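Local coordinates for protein MIP07328p (Drosophila melanogaster, PDB 6FKK) that probably acts as an axon guidance cue, a chemorepellent semaphorin whose extracellular sema and PSI domains are expected to engage receptors on other cells, at residues V405-K417 with T448-L462. Sequence-based numbering, arbitrary orientation.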
ATOM      1  N   VAL A 405      -9.932  11.611  -5.420  1.00 48.35           N
ATOM      2  CA  VAL A 405     -10.113  11.924  -4.007  1.00 40.83           C
ATOM      3  C   VAL A 405      -9.255  10.961  -3.198  1.00 48.22           C
ATOM      4  O   VAL A 405      -9.468   9.745  -3.231  1.00 45.67           O
ATOM      5  CB  VAL A 405     -11.589  11.834  -3.596  1.00 40.87           C
ATOM      6  CG1 VAL A 405     -11.755  12.244  -2.140  1.00 41.52           C
ATOM      7  CG2 VAL A 405     -12.432  12.713  -4.501  1.00 47.64           C
ATOM      8  N   ILE A 406      -8.278  11.502  -2.478  1.00 49.28           N
ATOM      9  CA  ILE A 406      -7.280  10.705  -1.777  1.00 35.89           C
ATOM     10  C   ILE A 406      -7.617  10.676  -0.294  1.00 51.44           C
ATOM     11  O   ILE A 406      -7.847  11.724   0.323  1.00 51.04           O
ATOM     12  CB  ILE A 406      -5.866  11.261  -2.011  1.00 40.39           C
ATOM     13  CG1 ILE A 406      -5.550  11.263  -3.507  1.00 37.32           C
ATOM     14  CG2 ILE A 406      -4.842  10.445  -1.243  1.00 34.56           C
ATOM     15  CD1 ILE A 406      -4.402  12.167  -3.886  1.00 63.65           C
ATOM     16  N   TYR A 407      -7.640   9.477   0.279  1.00 54.11           N
ATOM     17  CA  TYR A 407      -7.923   9.274   1.691  1.00 50.02           C
ATOM     18  C   TYR A 407      -6.663   8.791   2.396  1.00 56.15           C
ATOM     19  O   TYR A 407      -5.953   7.917   1.887  1.00 66.19           O
ATOM     20  CB  TYR A 407      -9.052   8.259   1.886  1.00 43.81           C
ATOM     21  CG  TYR A 407     -10.377   8.679   1.285  1.00 48.19           C
ATOM     22  CD1 TYR A 407     -10.602   8.589  -0.082  1.00 48.10           C
ATOM     23  CD2 TYR A 407     -11.405   9.157   2.086  1.00 53.46           C
ATOM     24  CE1 TYR A 407     -11.810   8.971  -0.633  1.00 54.23           C
ATOM     25  CE2 TYR A 407     -12.617   9.538   1.541  1.00 46.52           C
ATOM     26  CZ  TYR A 407     -12.813   9.445   0.182  1.00 42.23           C
ATOM     27  OH  TYR A 407     -14.017   9.823  -0.366  1.00 54.12           O
ATOM     28  N   SER A 408      -6.388   9.360   3.566  1.00 55.43           N
ATOM     29  CA  SER A 408      -5.201   9.002   4.324  1.00 48.50           C
ATOM     30  C   SER A 408      -5.542   8.945   5.806  1.00 50.91           C
ATOM     31  O   SER A 408      -6.251   9.813   6.321  1.00 54.54           O
ATOM     32  CB  SER A 408      -4.064  10.001   4.079  1.00 42.12           C
ATOM     33  OG  SER A 408      -2.868   9.580   4.709  1.00 59.66           O
ATOM     34  N   GLY A 409      -5.036   7.917   6.483  1.00 36.10           N
ATOM     35  CA  GLY A 409      -5.261   7.767   7.906  1.00 37.44           C
ATOM     36  C   GLY A 409      -4.016   8.017   8.733  1.00 46.18           C
ATOM     37  O   GLY A 409      -2.901   8.008   8.202  1.00 48.83           O
ATOM     38  N   THR A 410      -4.188   8.236  10.033  1.00 53.76           N
ATOM     39  CA  THR A 410      -3.088   8.546  10.933  1.00 44.25           C
ATOM     40  C   THR A 410      -3.018   7.518  12.057  1.00 51.47           C
ATOM     41  O   THR A 410      -3.947   6.739  12.283  1.00 56.74           O
ATOM     42  CB  THR A 410      -3.238   9.953  11.529  1.00 48.70           C
ATOM     43  OG1 THR A 410      -4.325   9.966  12.465  1.00 42.07           O
ATOM     44  CG2 THR A 410      -3.515  10.968  10.434  1.00 51.82           C
ATOM     45  N   ASP A 411      -1.885   7.526  12.766  1.00 51.59           N
ATOM     46  CA  ASP A 411      -1.778   6.777  14.013  1.00 56.50           C
ATOM     47  C   ASP A 411      -2.609   7.400  15.125  1.00 60.19           C
ATOM     48  O   ASP A 411      -2.782   6.776  16.179  1.00 76.18           O
ATOM     49  CB  ASP A 411      -0.311   6.669  14.444  1.00 53.26           C
ATOM     50  CG  ASP A 411       0.364   8.025  14.588  1.00 60.11           C
ATOM     51  OD1 ASP A 411      -0.315   9.062  14.434  1.00 82.78           O
ATOM     52  OD2 ASP A 411       1.584   8.054  14.853  1.00 71.08           O
ATOM     53  N   ASP A 412      -3.115   8.614  14.909  1.00 64.17           N
ATOM     54  CA  ASP A 412      -4.000   9.278  15.857  1.00 66.58           C
ATOM     55  C   ASP A 412      -5.429   8.758  15.750  1.00 71.85           C
ATOM     56  O   ASP A 412      -6.175   8.795  16.734  1.00 74.70           O
ATOM     57  CB  ASP A 412      -3.954  10.790  15.611  1.00 78.60           C
ATOM     58  CG  ASP A 412      -4.513  11.600  16.763  1.00110.46           C
ATOM     59  OD1 ASP A 412      -5.008  11.007  17.740  1.00127.81           O
ATOM     60  OD2 ASP A 412      -4.449  12.845  16.694  1.00123.85           O
ATOM     61  N   GLY A 413      -5.817   8.252  14.583  1.00 55.77           N
ATOM     62  CA  GLY A 413      -7.184   7.856  14.327  1.00 54.29           C
ATOM     63  C   GLY A 413      -7.964   8.803  13.440  1.00 58.07           C
ATOM     64  O   GLY A 413      -9.185   8.644  13.317  1.00 57.68           O
ATOM     65  N   LYS A 414      -7.306   9.778  12.823  1.00 60.49           N
ATOM     66  CA  LYS A 414      -7.968  10.741  11.960  1.00 54.57           C
ATOM     67  C   LYS A 414      -7.902  10.291  10.506  1.00 56.78           C
ATOM     68  O   LYS A 414      -7.056   9.484  10.114  1.00 55.25           O
ATOM     69  CB  LYS A 414      -7.333  12.126  12.101  1.00 46.96           C
ATOM     70  CG  LYS A 414      -7.192  12.624  13.531  1.00 61.12           C
ATOM     71  CD  LYS A 414      -6.849  14.108  13.561  1.00 69.94           C
ATOM     72  CE  LYS A 414      -6.442  14.559  14.954  1.00 71.42           C
ATOM     73  NZ  LYS A 414      -7.446  14.177  15.985  1.00 83.69           N
ATOM     74  N   VAL A 415      -8.813  10.834   9.703  1.00 51.35           N
ATOM     75  CA  VAL A 415      -8.869  10.566   8.272  1.00 47.34           C
ATOM     76  C   VAL A 415      -8.895  11.900   7.541  1.00 60.73           C
ATOM     77  O   VAL A 415      -9.660  12.799   7.909  1.00 74.33           O
ATOM     78  CB  VAL A 415     -10.097   9.716   7.896  1.00 41.96           C
ATOM     79  CG1 VAL A 415     -10.228   9.610   6.384  1.00 46.71           C
ATOM     80  CG2 VAL A 415      -9.997   8.335   8.528  1.00 42.32           C
ATOM     81  N   THR A 416      -8.062  12.029   6.510  1.00 51.70           N
ATOM     82  CA  THR A 416      -7.940  13.261   5.741  1.00 54.39           C
ATOM     83  C   THR A 416      -8.328  12.996   4.293  1.00 68.55           C
ATOM     84  O   THR A 416      -7.720  12.150   3.629  1.00 76.06           O
ATOM     85  CB  THR A 416      -6.516  13.816   5.816  1.00 66.75           C
ATOM     86  OG1 THR A 416      -6.213  14.190   7.166  1.00 83.01           O
ATOM     87  CG2 THR A 416      -6.371  15.032   4.914  1.00 70.96           C
ATOM     88  N   LYS A 417      -9.341  13.713   3.814  1.00 53.92           N
ATOM     89  CA  LYS A 417      -9.683  13.750   2.400  1.00 50.62           C
ATOM     90  C   LYS A 417      -9.011  14.954   1.756  1.00 47.52           C
ATOM     91  O   LYS A 417      -8.961  16.036   2.350  1.00 63.79           O
ATOM     92  CB  LYS A 417     -11.195  13.853   2.189  1.00 49.94           C
ATOM     93  CG  LYS A 417     -12.040  12.785   2.854  1.00 57.81           C
ATOM     94  CD  LYS A 417     -13.516  13.138   2.699  1.00 81.95           C
ATOM     95  CE  LYS A 417     -14.432  12.011   3.150  1.00 81.37           C
ATOM     96  NZ  LYS A 417     -14.228  11.633   4.575  1.00 92.56           N
ATOM     97  N   THR A 448      -6.249   5.018  19.185  1.00 82.97           N
ATOM     98  CA  THR A 448      -6.085   3.880  18.292  1.00 73.05           C
ATOM     99  C   THR A 448      -5.557   4.324  16.927  1.00 59.04           C
ATOM    100  O   THR A 448      -6.029   5.320  16.368  1.00 64.57           O
ATOM    101  CB  THR A 448      -7.412   3.141  18.120  1.00 80.76           C
ATOM    102  OG1 THR A 448      -8.447   4.081  17.813  1.00101.34           O
ATOM    103  CG2 THR A 448      -7.777   2.392  19.397  1.00 81.52           C
ATOM    104  N   PRO A 449      -4.578   3.612  16.374  1.00 62.29           N
ATOM    105  CA  PRO A 449      -4.059   3.941  15.044  1.00 48.72           C
ATOM    106  C   PRO A 449      -4.822   3.228  13.934  1.00 55.85           C
ATOM    107  O   PRO A 449      -5.472   2.201  14.140  1.00 77.03           O
ATOM    108  CB  PRO A 449      -2.604   3.444  15.101  1.00 44.66           C
ATOM    109  CG  PRO A 449      -2.375   2.978  16.532  1.00 47.79           C
ATOM    110  CD  PRO A 449      -3.724   2.633  17.059  1.00 58.44           C
ATOM    111  N   ILE A 450      -4.712   3.793  12.735  1.00 50.43           N
ATOM    112  CA  ILE A 450      -5.410   3.296  11.554  1.00 52.56           C
ATOM    113  C   ILE A 450      -4.446   2.430  10.751  1.00 51.18           C
ATOM    114  O   ILE A 450      -3.410   2.915  10.276  1.00 59.61           O
ATOM    115  CB  ILE A 450      -5.961   4.451  10.704  1.00 46.23           C
ATOM    116  CG1 ILE A 450      -7.023   5.224  11.489  1.00 48.20           C
ATOM    117  CG2 ILE A 450      -6.528   3.934   9.390  1.00 40.25           C
ATOM    118  CD1 ILE A 450      -7.621   6.381  10.728  1.00 42.22           C
ATOM    119  N   ARG A 451      -4.789   1.153  10.589  1.00 47.12           N
ATOM    120  CA  ARG A 451      -3.927   0.201   9.897  1.00 55.14           C
ATOM    121  C   ARG A 451      -4.179   0.176   8.392  1.00 56.46           C
ATOM    122  O   ARG A 451      -3.228   0.188   7.603  1.00 54.93           O
ATOM    123  CB  ARG A 451      -4.118  -1.199  10.491  1.00 56.82           C
ATOM    124  CG  ARG A 451      -3.700  -1.318  11.950  1.00 53.10           C
ATOM    125  CD  ARG A 451      -2.188  -1.258  12.098  1.00 64.88           C
ATOM    126  NE  ARG A 451      -1.764  -1.454  13.482  1.00 68.93           N
ATOM    127  CZ  ARG A 451      -1.360  -0.476  14.288  1.00 63.45           C
ATOM    128  NH1 ARG A 451      -1.317   0.772  13.847  1.00 67.68           N
ATOM    129  NH2 ARG A 451      -0.991  -0.746  15.532  1.00 46.42           N
ATOM    130  N   GLU A 452      -5.443   0.140   7.974  1.00 53.85           N
ATOM    131  CA  GLU A 452      -5.786   0.057   6.562  1.00 60.73           C
ATOM    132  C   GLU A 452      -7.046   0.867   6.289  1.00 52.79           C
ATOM    133  O   GLU A 452      -7.784   1.238   7.204  1.00 53.68           O
ATOM    134  CB  GLU A 452      -5.992  -1.398   6.117  1.00 75.25           C
ATOM    135  CG  GLU A 452      -4.706  -2.186   5.925  1.00 81.54           C
ATOM    136  CD  GLU A 452      -4.944  -3.683   5.904  1.00 93.99           C
ATOM    137  OE1 GLU A 452      -5.804  -4.157   6.675  1.00 95.99           O
ATOM    138  OE2 GLU A 452      -4.273  -4.386   5.117  1.00 97.76           O
ATOM    139  N   LEU A 453      -7.282   1.136   5.004  1.00 45.25           N
ATOM    140  CA  LEU A 453      -8.480   1.826   4.542  1.00 38.99           C
ATOM    141  C   LEU A 453      -9.030   1.097   3.328  1.00 46.69           C
ATOM    142  O   LEU A 453      -8.287   0.810   2.384  1.00 67.28           O
ATOM    143  CB  LEU A 453      -8.188   3.288   4.187  1.00 45.74           C
ATOM    144  CG  LEU A 453      -7.816   4.232   5.331  1.00 48.94           C
ATOM    145  CD1 LEU A 453      -7.613   5.647   4.810  1.00 42.95           C
ATOM    146  CD2 LEU A 453      -8.882   4.204   6.414  1.00 50.52           C
ATOM    147  N   VAL A 454     -10.326   0.799   3.355  1.00 43.75           N
ATOM    148  CA  VAL A 454     -11.012   0.107   2.271  1.00 53.21           C
ATOM    149  C   VAL A 454     -12.155   0.988   1.794  1.00 56.20           C
ATOM    150  O   VAL A 454     -12.908   1.532   2.611  1.00 51.18           O
ATOM    151  CB  VAL A 454     -11.533  -1.273   2.713  1.00 52.86           C
ATOM    152  CG1 VAL A 454     -12.103  -2.032   1.523  1.00 52.47           C
ATOM    153  CG2 VAL A 454     -10.423  -2.065   3.380  1.00 49.55           C
ATOM    154  N   ILE A 455     -12.287   1.122   0.477  1.00 61.01           N
ATOM    155  CA  ILE A 455     -13.260   2.019  -0.130  1.00 59.70           C
ATOM    156  C   ILE A 455     -14.290   1.192  -0.884  1.00 53.81           C
ATOM    157  O   ILE A 455     -13.935   0.378  -1.745  1.00 62.29           O
ATOM    158  CB  ILE A 455     -12.584   3.030  -1.068  1.00 51.16           C
ATOM    159  CG1 ILE A 455     -11.870   4.116  -0.257  1.00 40.20           C
ATOM    160  CG2 ILE A 455     -13.601   3.636  -2.019  1.00 50.91           C
ATOM    161  CD1 ILE A 455     -11.277   5.213  -1.113  1.00 56.46           C
ATOM    162  N   SER A 456     -15.563   1.408  -0.562  1.00 58.03           N
ATOM    163  CA  SER A 456     -16.691   0.848  -1.306  1.00 72.64           C
ATOM    164  C   SER A 456     -17.465   2.025  -1.891  1.00 68.78           C
ATOM    165  O   SER A 456     -18.217   2.699  -1.179  1.00 60.80           O
ATOM    166  CB  SER A 456     -17.576  -0.013  -0.412  1.00 72.02           C
ATOM    167  OG  SER A 456     -18.708  -0.477  -1.130  1.00 69.95           O
ATOM    168  N   THR A 457     -17.281   2.271  -3.189  1.00 67.17           N
ATOM    169  CA  THR A 457     -17.893   3.442  -3.807  1.00 62.57           C
ATOM    170  C   THR A 457     -19.398   3.271  -3.963  1.00 65.58           C
ATOM    171  O   THR A 457     -20.157   4.232  -3.795  1.00 70.19           O
ATOM    172  CB  THR A 457     -17.246   3.719  -5.162  1.00 64.48           C
ATOM    173  OG1 THR A 457     -17.242   2.520  -5.948  1.00 61.95           O
ATOM    174  CG2 THR A 457     -15.821   4.205  -4.976  1.00 57.75           C
ATOM    175  N   SER A 458     -19.849   2.055  -4.284  1.00 71.98           N
ATOM    176  CA  SER A 458     -21.270   1.835  -4.522  1.00 78.09           C
ATOM    177  C   SER A 458     -22.093   2.040  -3.257  1.00 76.43           C
ATOM    178  O   SER A 458     -23.232   2.515  -3.333  1.00 78.80           O
ATOM    179  CB  SER A 458     -21.497   0.432  -5.082  1.00 76.63           C
ATOM    180  OG  SER A 458     -21.191  -0.554  -4.113  1.00 96.98           O
ATOM    181  N   LYS A 459     -21.544   1.698  -2.094  1.00 70.46           N
ATOM    182  CA  LYS A 459     -22.234   1.888  -0.827  1.00 72.31           C
ATOM    183  C   LYS A 459     -21.852   3.190  -0.136  1.00 76.28           C
ATOM    184  O   LYS A 459     -22.316   3.438   0.983  1.00 84.51           O
ATOM    185  CB  LYS A 459     -21.962   0.704   0.106  1.00 64.40           C
ATOM    186  CG  LYS A 459     -22.458  -0.629  -0.436  1.00 73.80           C
ATOM    187  CD  LYS A 459     -22.400  -1.720   0.621  1.00 76.65           C
ATOM    188  CE  LYS A 459     -22.872  -3.057   0.065  1.00 82.51           C
ATOM    189  NZ  LYS A 459     -24.265  -2.998  -0.462  1.00 92.22           N
ATOM    190  N   ASN A 460     -21.028   4.022  -0.776  1.00 77.44           N
ATOM    191  CA  ASN A 460     -20.584   5.301  -0.221  1.00 75.70           C
ATOM    192  C   ASN A 460     -20.021   5.114   1.187  1.00 71.51           C
ATOM    193  O   ASN A 460     -20.401   5.802   2.137  1.00 67.04           O
ATOM    194  CB  ASN A 460     -21.722   6.324  -0.233  1.00 57.05           C
ATOM    195  CG  ASN A 460     -21.232   7.744  -0.021  1.00 68.64           C
ATOM    196  OD1 ASN A 460     -20.639   8.348  -0.915  1.00 76.36           O
ATOM    197  ND2 ASN A 460     -21.488   8.289   1.163  1.00 66.72           N
ATOM    198  N   SER A 461     -19.099   4.163   1.316  1.00 72.14           N
ATOM    199  CA  SER A 461     -18.601   3.737   2.615  1.00 75.02           C
ATOM    200  C   SER A 461     -17.080   3.694   2.610  1.00 70.89           C
ATOM    201  O   SER A 461     -16.473   3.068   1.735  1.00 60.68           O
ATOM    202  CB  SER A 461     -19.162   2.359   2.989  1.00 72.05           C
ATOM    203  OG  SER A 461     -18.671   1.932   4.246  1.00 91.39           O
ATOM    204  N   LEU A 462     -16.474   4.363   3.584  1.00 61.63           N
ATOM    205  CA  LEU A 462     -15.054   4.225   3.873  1.00 57.47           C
ATOM    206  C   LEU A 462     -14.921   3.394   5.140  1.00 49.51           C
ATOM    207  O   LEU A 462     -15.501   3.738   6.175  1.00 62.54           O
ATOM    208  CB  LEU A 462     -14.387   5.588   4.044  1.00 45.21           C
ATOM    209  CG  LEU A 462     -12.941   5.564   4.543  1.00 43.34           C
ATOM    210  CD1 LEU A 462     -12.019   4.968   3.493  1.00 60.38           C
ATOM    211  CD2 LEU A 462     -12.474   6.953   4.944  1.00 42.66           C
TER
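Tyr407 and Val415, diagonal to each other on the two strands of a hairpin, share one apolar partner, Leu462, and illustrate how stacked sheets interlock. Leu462 CD2 lies 3.8 Å from Tyr407 CD2, sliding past the ring, and meets Val415 CG1 tip to tip. At the ring's other flank Ile455 CD1 sits 3.6 Å from Tyr407 CD1, the side chains crossing at about a right angle, while the phenol OH is hydrogen-bonded to Leu475 O. Leu453 CD1 rests over the backbone at Gly409, 3.8 Å from its N. With CG1 anti to its carbonyl carbon (chi1 -64°) and the chain extended beyond it (chi2 -180°), Ile450 sends CD1 beneath the turn to Val415 CG2, 3.8 Å away. Cutting Ile450 back to an alanine is likely to deprive Val415 of this neighbour. Outward, Ile450 N donates to Thr410 O (3.1 Å, 148° at the hydrogen), tying the hairpin turn to the loop around Pro449. Thr410 OG1 accepts from Lys414 N at 3.0 Å, bracing that turn, and Lys414 NZ, hydrogen-bonded to Gln442 OE1, also forms a salt bridge with Asp412 OD2. Such face-to-face packing of successive four-stranded antiparallel sheets is characteristic of neighbouring blades in the sema-domain beta-propeller.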